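Local structure of esterase family protein (Staphylococcus aureus, 7L0A) at the interface of chains A and B. The protein is a serine esterase of the esterase D family that hydrolyses S-formylglutathione to formate and glutathione. Numbering follows the deposited sequence. Chains: chain A/B, Esterase family protein.

Contact 1 and contact 2 are neighbouring patches of one two-fold interface. The centres of their C-alpha atoms lie about 10 Å apart, and they share B:Leu14. Strand 9-18 of chain A and strand 9-17 of chain B run antiparallel through both. Helix 99-113 also serves both, with its last residue in contact 1 and B:Tyr109 in contact 2. Contact 1 holds the like pairs Ile12 and Phe114, and unlike pairs repeated by the two-fold. Contact 2 flanks it and has a twin with the chains exchanged. The patch centres are about 28 and 29 Å from A:Ser129, so this likely dimer seam does not form the catalytic centre.

Contact 1: the interface of chains A and B. Residues chain A 12, 14, 31, 113-115; chain B 12, 14, 31, 113-115.
A:Ile12 meets B:Ile12 and B:Leu14 where strands of two alpha/beta hydrolase subunits of the esterase D family pair antiparallel in the deposited two-fold dimer. The deposited assembly has two copies; the structure alone does not show that the dimer is the working form.

The first group of contacts is aliphatic. The Ile12 side chains of both subunits lie side by side and point the same way. Their CG2 methyls meet at 3.6 Å between A:Ile12 CG2 and B:Ile12 CG2. This methyl is anti to the backbone N, with CG1 beside that N (chi1 -55° in A:Ile12). The other branch runs alongside leucine: A:Ile12 CD1 is 3.8 Å from B:Leu14 CD1. The twin pair, A:Leu14 CD1 and B:Ile12 CD1, is 3.9 Å apart. These side chains cover one face of the strand pair.

The aromatic group is A:Phe114 and B:Phe114. Both rings point the same way and touch rim to rim, 3.5 Å between A:Phe114 CE1 and B:Phe114 CE1. The ring planes are inclined by about 47°, so the rings do not stack flat.

A third group forms at the ends of helices 99-113. A:Pro115 CD lies 3.9 Å from B:Ile113 CB, with the two side chains crossing at a slant. B:Ile113 CG1 sits between its backbone N and carbonyl carbon (chi1 63°). From there CD1 passes A:Leu31 in the opposite direction, and B:Ile113 CD1 is 4.2 Å from A:Leu31 CD2. The proline ring also packs beside the carbonyl, with A:Pro115 CD 3.5 Å from B:Ile113 O.

The polar group is a doubtful one. A:Ile113 O and B:Ile113 O come to 2.7 Å although both are carbonyl acceptors. The pair is a clash and not a bond. Both oxygens sit at the last residue of helix 99-113.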
ATOM      1  N   ILE A  12      -5.810   1.400  -0.361  1.00 13.46           N
ATOM      2  CA  ILE A  12      -4.692   0.564  -0.793  1.00 13.32           C
ATOM      3  C   ILE A  12      -5.236  -0.649  -1.535  1.00 15.80           C
ATOM      4  O   ILE A  12      -6.065  -1.396  -1.005  1.00 18.52           O
ATOM      5  CB  ILE A  12      -3.806   0.146   0.391  1.00 16.54           C
ATOM      6  CG1 ILE A  12      -3.328   1.378   1.165  1.00 17.88           C
ATOM      7  CG2 ILE A  12      -2.660  -0.733  -0.121  1.00 24.04           C
ATOM      8  CD1 ILE A  12      -2.491   1.011   2.395  1.00 21.16           C
ATOM      9  N   LEU A  14      -3.702  -4.115  -3.136  1.00 13.94           N
ATOM     10  CA  LEU A  14      -2.510  -4.949  -3.054  0.64 13.80           C
ATOM     11  C   LEU A  14      -2.736  -6.244  -3.819  1.00 17.49           C
ATOM     12  O   LEU A  14      -3.759  -6.913  -3.657  1.00 19.64           O
ATOM     13  CB  LEU A  14      -2.172  -5.199  -1.579  0.64 17.62           C
ATOM     14  CG  LEU A  14      -0.864  -5.886  -1.193  0.64 20.09           C
ATOM     15  CD1 LEU A  14      -0.490  -5.359   0.201  0.64 15.61           C
ATOM     16  CD2 LEU A  14      -1.036  -7.359  -1.203  0.64 23.87           C
ATOM     17  N   LEU A  31      -6.523   2.137   5.383  1.00 14.08           N
ATOM     18  CA  LEU A  31      -5.594   2.311   6.495  1.00 12.64           C
ATOM     19  C   LEU A  31      -5.660   3.761   6.978  1.00 13.59           C
ATOM     20  O   LEU A  31      -5.235   4.671   6.235  1.00 14.27           O
ATOM     21  CB  LEU A  31      -4.172   1.999   6.074  1.00 13.91           C
ATOM     22  CG  LEU A  31      -3.119   1.956   7.169  1.00 18.02           C
ATOM     23  CD1 LEU A  31      -3.339   0.704   8.026  1.00 19.47           C
ATOM     24  CD2 LEU A  31      -1.745   1.956   6.536  1.00 18.43           C
ATOM     25  N   ILE A 113       3.142  -6.550   7.627  1.00 17.62           N
ATOM     26  CA  ILE A 113       3.656  -5.495   6.766  1.00 18.10           C
ATOM     27  C   ILE A 113       3.018  -4.134   7.019  1.00 23.50           C
ATOM     28  O   ILE A 113       3.513  -3.127   6.496  1.00 28.52           O
ATOM     29  CB  ILE A 113       3.521  -5.814   5.266  1.00 21.57           C
ATOM     30  CG1 ILE A 113       2.076  -5.865   4.797  1.00 23.16           C
ATOM     31  CG2 ILE A 113       4.273  -7.116   4.947  1.00 25.78           C
ATOM     32  CD1 ILE A 113       1.953  -5.865   3.275  1.00 28.87           C
ATOM     33  N   PHE A 114       1.931  -4.068   7.770  1.00 14.49           N
ATOM     34  CA  PHE A 114       1.232  -2.832   8.076  1.00 17.18           C
ATOM     35  C   PHE A 114       1.189  -2.588   9.586  1.00 17.88           C
ATOM     36  O   PHE A 114       1.299  -3.526  10.385  1.00 18.06           O
ATOM     37  CB  PHE A 114      -0.210  -2.840   7.568  1.00 19.48           C
ATOM     38  CG  PHE A 114      -0.349  -2.723   6.093  1.00 16.99           C
ATOM     39  CD1 PHE A 114       0.059  -1.591   5.436  1.00 20.64           C
ATOM     40  CD2 PHE A 114      -0.940  -3.741   5.364  1.00 15.52           C
ATOM     41  CE1 PHE A 114      -0.107  -1.466   4.071  1.00 21.58           C
ATOM     42  CE2 PHE A 114      -1.108  -3.628   3.988  1.00 18.01           C
ATOM     43  CZ  PHE A 114      -0.681  -2.479   3.348  1.00 23.10           C
ATOM     44  N   PRO A 115       0.991  -1.307  10.022  1.00 18.23           N
ATOM     45  CA  PRO A 115       0.901  -0.954  11.459  1.00 17.94           C
ATOM     46  C   PRO A 115      -0.447  -1.279  12.099  1.00 19.24           C
ATOM     47  O   PRO A 115      -1.246  -0.407  12.473  1.00 19.21           O
ATOM     48  CB  PRO A 115       1.194   0.556  11.442  1.00 20.32           C
ATOM     49  CG  PRO A 115       0.617   0.989  10.086  1.00 22.74           C
ATOM     50  CD  PRO A 115       0.987  -0.112   9.143  1.00 22.36           C
TER
ATOM     51  N   ILE B  12       1.467  -2.665  -5.212  1.00 12.14           N
ATOM     52  CA  ILE B  12       0.612  -1.872  -4.333  1.00 12.96           C
ATOM     53  C   ILE B  12       0.316  -0.526  -4.965  1.00 16.52           C
ATOM     54  O   ILE B  12       1.231   0.169  -5.415  1.00 17.04           O
ATOM     55  CB  ILE B  12       1.278  -1.708  -2.949  1.00 14.96           C
ATOM     56  CG1 ILE B  12       1.669  -3.073  -2.387  1.00 18.83           C
ATOM     57  CG2 ILE B  12       0.397  -0.872  -2.052  1.00 23.72           C
ATOM     58  CD1 ILE B  12       2.359  -3.010  -1.042  1.00 19.37           C
ATOM     59  N   LEU B  14      -1.503   3.056  -3.710  0.69 13.16           N
ATOM     60  CA  LEU B  14      -1.951   3.742  -2.508  0.69 14.02           C
ATOM     61  C   LEU B  14      -2.378   5.164  -2.836  0.69 17.10           C
ATOM     62  O   LEU B  14      -1.625   5.908  -3.464  0.69 16.76           O
ATOM     63  CB  LEU B  14      -0.808   3.736  -1.466  0.69 19.23           C
ATOM     64  CG  LEU B  14      -1.018   4.241  -0.044  0.69 17.51           C
ATOM     65  CD1 LEU B  14      -0.039   3.503   0.868  0.69 18.09           C
ATOM     66  CD2 LEU B  14      -0.836   5.751   0.066  0.69 18.15           C
ATOM     67  N   LEU B  31       6.804  -4.297  -3.455  1.00 16.50           N
ATOM     68  CA  LEU B  31       7.376  -4.779  -2.204  1.00 18.59           C
ATOM     69  C   LEU B  31       7.748  -6.230  -2.366  1.00 20.25           C
ATOM     70  O   LEU B  31       6.839  -7.079  -2.454  1.00 21.20           O
ATOM     71  CB  LEU B  31       6.339  -4.617  -1.095  1.00 19.22           C
ATOM     72  CG  LEU B  31       6.782  -4.730   0.343  1.00 21.47           C
ATOM     73  CD1 LEU B  31       7.646  -3.522   0.713  1.00 20.72           C
ATOM     74  CD2 LEU B  31       5.583  -4.811   1.257  1.00 25.47           C
ATOM     75  N   ILE B 113       5.061   2.799   7.549  1.00 15.47           N
ATOM     76  CA  ILE B 113       3.967   1.835   7.401  1.00 14.81           C
ATOM     77  C   ILE B 113       4.341   0.544   6.680  1.00 21.02           C
ATOM     78  O   ILE B 113       3.545  -0.412   6.700  1.00 27.85           O
ATOM     79  CB  ILE B 113       2.720   2.389   6.683  1.00 16.48           C
ATOM     80  CG1 ILE B 113       2.977   2.810   5.236  1.00 18.93           C
ATOM     81  CG2 ILE B 113       2.121   3.549   7.442  1.00 20.61           C
ATOM     82  CD1 ILE B 113       1.674   2.995   4.415  1.00 22.46           C
ATOM     83  N   PHE B 114       5.507   0.480   6.041  1.00 15.66           N
ATOM     84  CA  PHE B 114       5.961  -0.718   5.352  1.00 14.44           C
ATOM     85  C   PHE B 114       7.285  -1.238   5.921  1.00 14.99           C
ATOM     86  O   PHE B 114       8.039  -0.501   6.583  1.00 18.45           O
ATOM     87  CB  PHE B 114       6.154  -0.507   3.835  1.00 16.04           C
ATOM     88  CG  PHE B 114       4.888  -0.290   3.062  1.00 14.43           C
ATOM     89  CD1 PHE B 114       3.952  -1.310   2.938  1.00 21.55           C
ATOM     90  CD2 PHE B 114       4.656   0.902   2.414  1.00 15.19           C
ATOM     91  CE1 PHE B 114       2.792  -1.104   2.208  1.00 21.81           C
ATOM     92  CE2 PHE B 114       3.505   1.101   1.690  1.00 18.44           C
ATOM     93  CZ  PHE B 114       2.573   0.092   1.588  1.00 18.23           C
ATOM     94  N   PRO B 115       7.609  -2.521   5.671  1.00 17.74           N
ATOM     95  CA  PRO B 115       8.859  -3.110   6.226  1.00 20.09           C
ATOM     96  C   PRO B 115      10.097  -2.772   5.401  1.00 15.98           C
ATOM     97  O   PRO B 115      10.715  -3.623   4.739  1.00 21.11           O
ATOM     98  CB  PRO B 115       8.536  -4.611   6.220  1.00 20.84           C
ATOM     99  CG  PRO B 115       7.629  -4.776   5.037  1.00 20.69           C
ATOM    100  CD  PRO B 115       6.752  -3.531   5.033  1.00 17.09           C
TER

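Contact 2: the interface of chains A and B. Residues chain A 9-11, 33, 38; chain B 14-17, 109.
A:Phe38 lies flat against B:Tyr109 beside the antiparallel strand pairing that joins two subunits of this esterase D family alpha/beta hydrolase. The dimer is that of the deposited assembly.

The tight part begins with this stack. The ring planes are 11° apart and the centroids are 4.4 Å apart. The overlap is offset: A:Phe38 CZ sits over the rim of the tyrosine, 3.5 Å from B:Tyr109 CD1. The side chains run alongside each other and point the same way. B:Tyr16 closes the edge of the phenylalanine, with its CD2 in the ring plane. Its own ring has one face against B:Tyr109 of the same chain. B:Tyr16 CG stands between the backbone N and the carbonyl carbon (chi1 77°), which turns the ring towards these two aromatics. The phenol oxygen B:Tyr109 OH reaches A:Ala10 CB at 3.4 Å.

Backbone bonds knit the strands. A:Tyr11 N donates to B:Asn15 O at 2.9 Å, and B:Asn15 N returns a bond to A:Tyr11 O at 2.9 Å.

The carboxylate of A:Glu33 caps the end of the B strand. The A:Glu33 chain is extended beyond CG, which carries the carboxylate to the backbone of B:His17. B:His17 N donates to A:Glu33 OE2 at 2.8 Å, on the syn side and 19° out of the carboxylate plane. The other oxygen, A:Glu33 OE1, lies 2.6 Å from B:His17 O. That pair can be a hydrogen bond only if the acid carries a proton, which is not seen; otherwise it is a repulsive contact. The same OE1 lies at the edge of the B:Tyr16 ring, in its plane.

Against the stack and the A:Glu33 grip, the margins are looser. B:Asn15 touches across mainly through its backbone. A:Met9 hides 6 Å². The B:His17 imidazole turns away from the acid, with B:His17 ND1 4.9 Å from A:Glu33 OE1.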
ATOM      1  N   MET A   9      -8.080   8.586   5.326  0.51 16.83           N
ATOM      2  CA  MET A   9      -7.792   7.196   5.041  0.51 16.79           C
ATOM      3  C   MET A   9      -6.904   7.081   3.811  0.51 17.19           C
ATOM      4  O   MET A   9      -7.053   7.833   2.842  0.51 19.12           O
ATOM      5  CB  MET A   9      -9.083   6.375   4.789  0.51 18.30           C
ATOM      6  CG  MET A   9     -10.086   6.387   5.928  0.51 18.24           C
ATOM      7  SD  MET A   9      -9.573   5.461   7.378  0.51 20.49           S
ATOM      8  CE  MET A   9      -9.092   3.931   6.607  0.51 23.53           C
ATOM      9  N   ALA A  10      -6.007   6.122   3.855  1.00 12.91           N
ATOM     10  CA  ALA A  10      -5.307   5.658   2.678  1.00 13.43           C
ATOM     11  C   ALA A  10      -6.087   4.488   2.078  1.00 13.28           C
ATOM     12  O   ALA A  10      -6.450   3.550   2.800  1.00 15.62           O
ATOM     13  CB  ALA A  10      -3.895   5.204   2.997  1.00 14.12           C
ATOM     14  N   TYR A  11      -6.362   4.552   0.777  1.00 15.53           N
ATOM     15  CA  TYR A  11      -7.008   3.475   0.032  1.00 14.73           C
ATOM     16  C   TYR A  11      -5.920   2.696  -0.689  1.00 15.53           C
ATOM     17  O   TYR A  11      -5.197   3.258  -1.534  1.00 12.70           O
ATOM     18  CB  TYR A  11      -8.060   4.017  -0.938  1.00 12.99           C
ATOM     19  CG  TYR A  11      -8.765   2.915  -1.713  1.00 14.97           C
ATOM     20  CD1 TYR A  11      -9.840   2.267  -1.177  1.00 21.32           C
ATOM     21  CD2 TYR A  11      -8.311   2.536  -2.945  1.00 33.09           C
ATOM     22  CE1 TYR A  11     -10.483   1.235  -1.877  1.00 25.66           C
ATOM     23  CE2 TYR A  11      -8.942   1.526  -3.648  1.00 32.09           C
ATOM     24  CZ  TYR A  11     -10.016   0.893  -3.109  1.00 29.54           C
ATOM     25  OH  TYR A  11     -10.651  -0.124  -3.825  1.00 45.34           O
ATOM     26  N   GLU A  33      -4.811   7.361   8.388  1.00 14.96           N
ATOM     27  CA  GLU A  33      -3.576   8.143   8.345  1.00 15.64           C
ATOM     28  C   GLU A  33      -3.255   8.706   9.735  1.00 18.50           C
ATOM     29  O   GLU A  33      -3.383   9.895  10.035  1.00 16.99           O
ATOM     30  CB  GLU A  33      -3.702   9.274   7.328  1.00 15.62           C
ATOM     31  CG  GLU A  33      -3.790   8.754   5.903  1.00 15.85           C
ATOM     32  CD  GLU A  33      -3.786   9.837   4.882  1.00 18.35           C
ATOM     33  OE1 GLU A  33      -3.045  10.859   5.038  1.00 17.25           O
ATOM     34  OE2 GLU A  33      -4.573   9.743   3.935  1.00 17.72           O
ATOM     35  N   PHE A  38       3.491   9.599   9.914  1.00 17.55           N
ATOM     36  CA  PHE A  38       4.140  10.676   9.187  1.00 19.56           C
ATOM     37  C   PHE A  38       5.295  11.289   9.959  1.00 21.47           C
ATOM     38  O   PHE A  38       5.973  12.170   9.434  1.00 27.88           O
ATOM     39  CB  PHE A  38       3.093  11.747   8.861  1.00 19.21           C
ATOM     40  CG  PHE A  38       2.151  11.315   7.810  1.00 19.26           C
ATOM     41  CD1 PHE A  38       1.040  10.539   8.119  1.00 17.71           C
ATOM     42  CD2 PHE A  38       2.442  11.559   6.495  1.00 16.82           C
ATOM     43  CE1 PHE A  38       0.219  10.092   7.128  1.00 21.53           C
ATOM     44  CE2 PHE A  38       1.639  11.104   5.501  1.00 20.67           C
ATOM     45  CZ  PHE A  38       0.521  10.374   5.815  1.00 21.72           C
TER
ATOM     46  N   LEU B  14      -1.503   3.056  -3.710  0.69 13.16           N
ATOM     47  CA  LEU B  14      -1.951   3.742  -2.508  0.69 14.02           C
ATOM     48  C   LEU B  14      -2.378   5.164  -2.836  0.69 17.10           C
ATOM     49  O   LEU B  14      -1.625   5.908  -3.464  0.69 16.76           O
ATOM     50  CB  LEU B  14      -0.808   3.736  -1.466  0.69 19.23           C
ATOM     51  CG  LEU B  14      -1.018   4.241  -0.044  0.69 17.51           C
ATOM     52  CD1 LEU B  14      -0.039   3.503   0.868  0.69 18.09           C
ATOM     53  CD2 LEU B  14      -0.836   5.751   0.066  0.69 18.15           C
ATOM     54  N   ASN B  15      -3.576   5.539  -2.391  0.69 13.75           N
ATOM     55  CA  ASN B  15      -4.141   6.883  -2.544  0.69 14.53           C
ATOM     56  C   ASN B  15      -4.300   7.438  -1.139  0.69 13.34           C
ATOM     57  O   ASN B  15      -4.997   6.849  -0.320  0.69 15.59           O
ATOM     58  CB  ASN B  15      -5.489   6.816  -3.276  0.69 14.49           C
ATOM     59  CG  ASN B  15      -6.094   8.163  -3.556  0.69 22.55           C
ATOM     60  OD1 ASN B  15      -5.989   9.082  -2.767  0.69 31.96           O
ATOM     61  ND2 ASN B  15      -6.779   8.269  -4.685  0.69 30.86           N
ATOM     62  N   TYR B  16      -3.639   8.555  -0.839  1.00 13.81           N
ATOM     63  CA  TYR B  16      -3.688   9.082   0.522  1.00 14.16           C
ATOM     64  C   TYR B  16      -3.774  10.600   0.462  1.00 15.48           C
ATOM     65  O   TYR B  16      -3.440  11.211  -0.544  1.00 15.64           O
ATOM     66  CB  TYR B  16      -2.476   8.632   1.376  1.00 13.15           C
ATOM     67  CG  TYR B  16      -1.179   9.343   1.106  1.00 13.56           C
ATOM     68  CD1 TYR B  16      -0.493   9.211  -0.115  1.00 17.27           C
ATOM     69  CD2 TYR B  16      -0.669  10.211   2.043  1.00 17.87           C
ATOM     70  CE1 TYR B  16       0.699   9.918  -0.344  1.00 15.86           C
ATOM     71  CE2 TYR B  16       0.491  10.919   1.811  1.00 17.32           C
ATOM     72  CZ  TYR B  16       1.166  10.779   0.624  1.00 14.39           C
ATOM     73  OH  TYR B  16       2.328  11.485   0.384  1.00 19.48           O
ATOM     74  N   HIS B  17      -4.262  11.196   1.545  1.00 16.24           N
ATOM     75  CA  HIS B  17      -4.198  12.649   1.691  1.00 14.60           C
ATOM     76  C   HIS B  17      -2.825  13.069   2.216  1.00 14.36           C
ATOM     77  O   HIS B  17      -2.389  12.627   3.277  1.00 15.34           O
ATOM     78  CB  HIS B  17      -5.288  13.142   2.640  1.00 14.20           C
ATOM     79  CG  HIS B  17      -5.309  14.627   2.763  1.00 18.91           C
ATOM     80  ND1 HIS B  17      -4.558  15.305   3.698  1.00 27.85           N
ATOM     81  CD2 HIS B  17      -5.962  15.562   2.044  1.00 23.66           C
ATOM     82  CE1 HIS B  17      -4.773  16.602   3.563  1.00 22.55           C
ATOM     83  NE2 HIS B  17      -5.613  16.784   2.560  1.00 26.82           N
ATOM     84  N   TYR B 109       6.622   8.366   5.358  1.00 14.24           N
ATOM     85  CA  TYR B 109       5.377   7.610   5.459  1.00 15.05           C
ATOM     86  C   TYR B 109       5.589   6.137   5.099  1.00 15.18           C
ATOM     87  O   TYR B 109       5.189   5.229   5.842  1.00 15.39           O
ATOM     88  CB  TYR B 109       4.334   8.269   4.543  1.00 14.74           C
ATOM     89  CG  TYR B 109       2.950   7.673   4.476  1.00 15.42           C
ATOM     90  CD1 TYR B 109       2.253   7.291   5.625  1.00 15.31           C
ATOM     91  CD2 TYR B 109       2.314   7.542   3.255  1.00 19.09           C
ATOM     92  CE1 TYR B 109       0.989   6.763   5.553  1.00 18.34           C
ATOM     93  CE2 TYR B 109       1.045   7.007   3.168  1.00 20.58           C
ATOM     94  CZ  TYR B 109       0.384   6.639   4.334  1.00 20.11           C
ATOM     95  OH  TYR B 109      -0.897   6.121   4.236  1.00 23.37           O
TER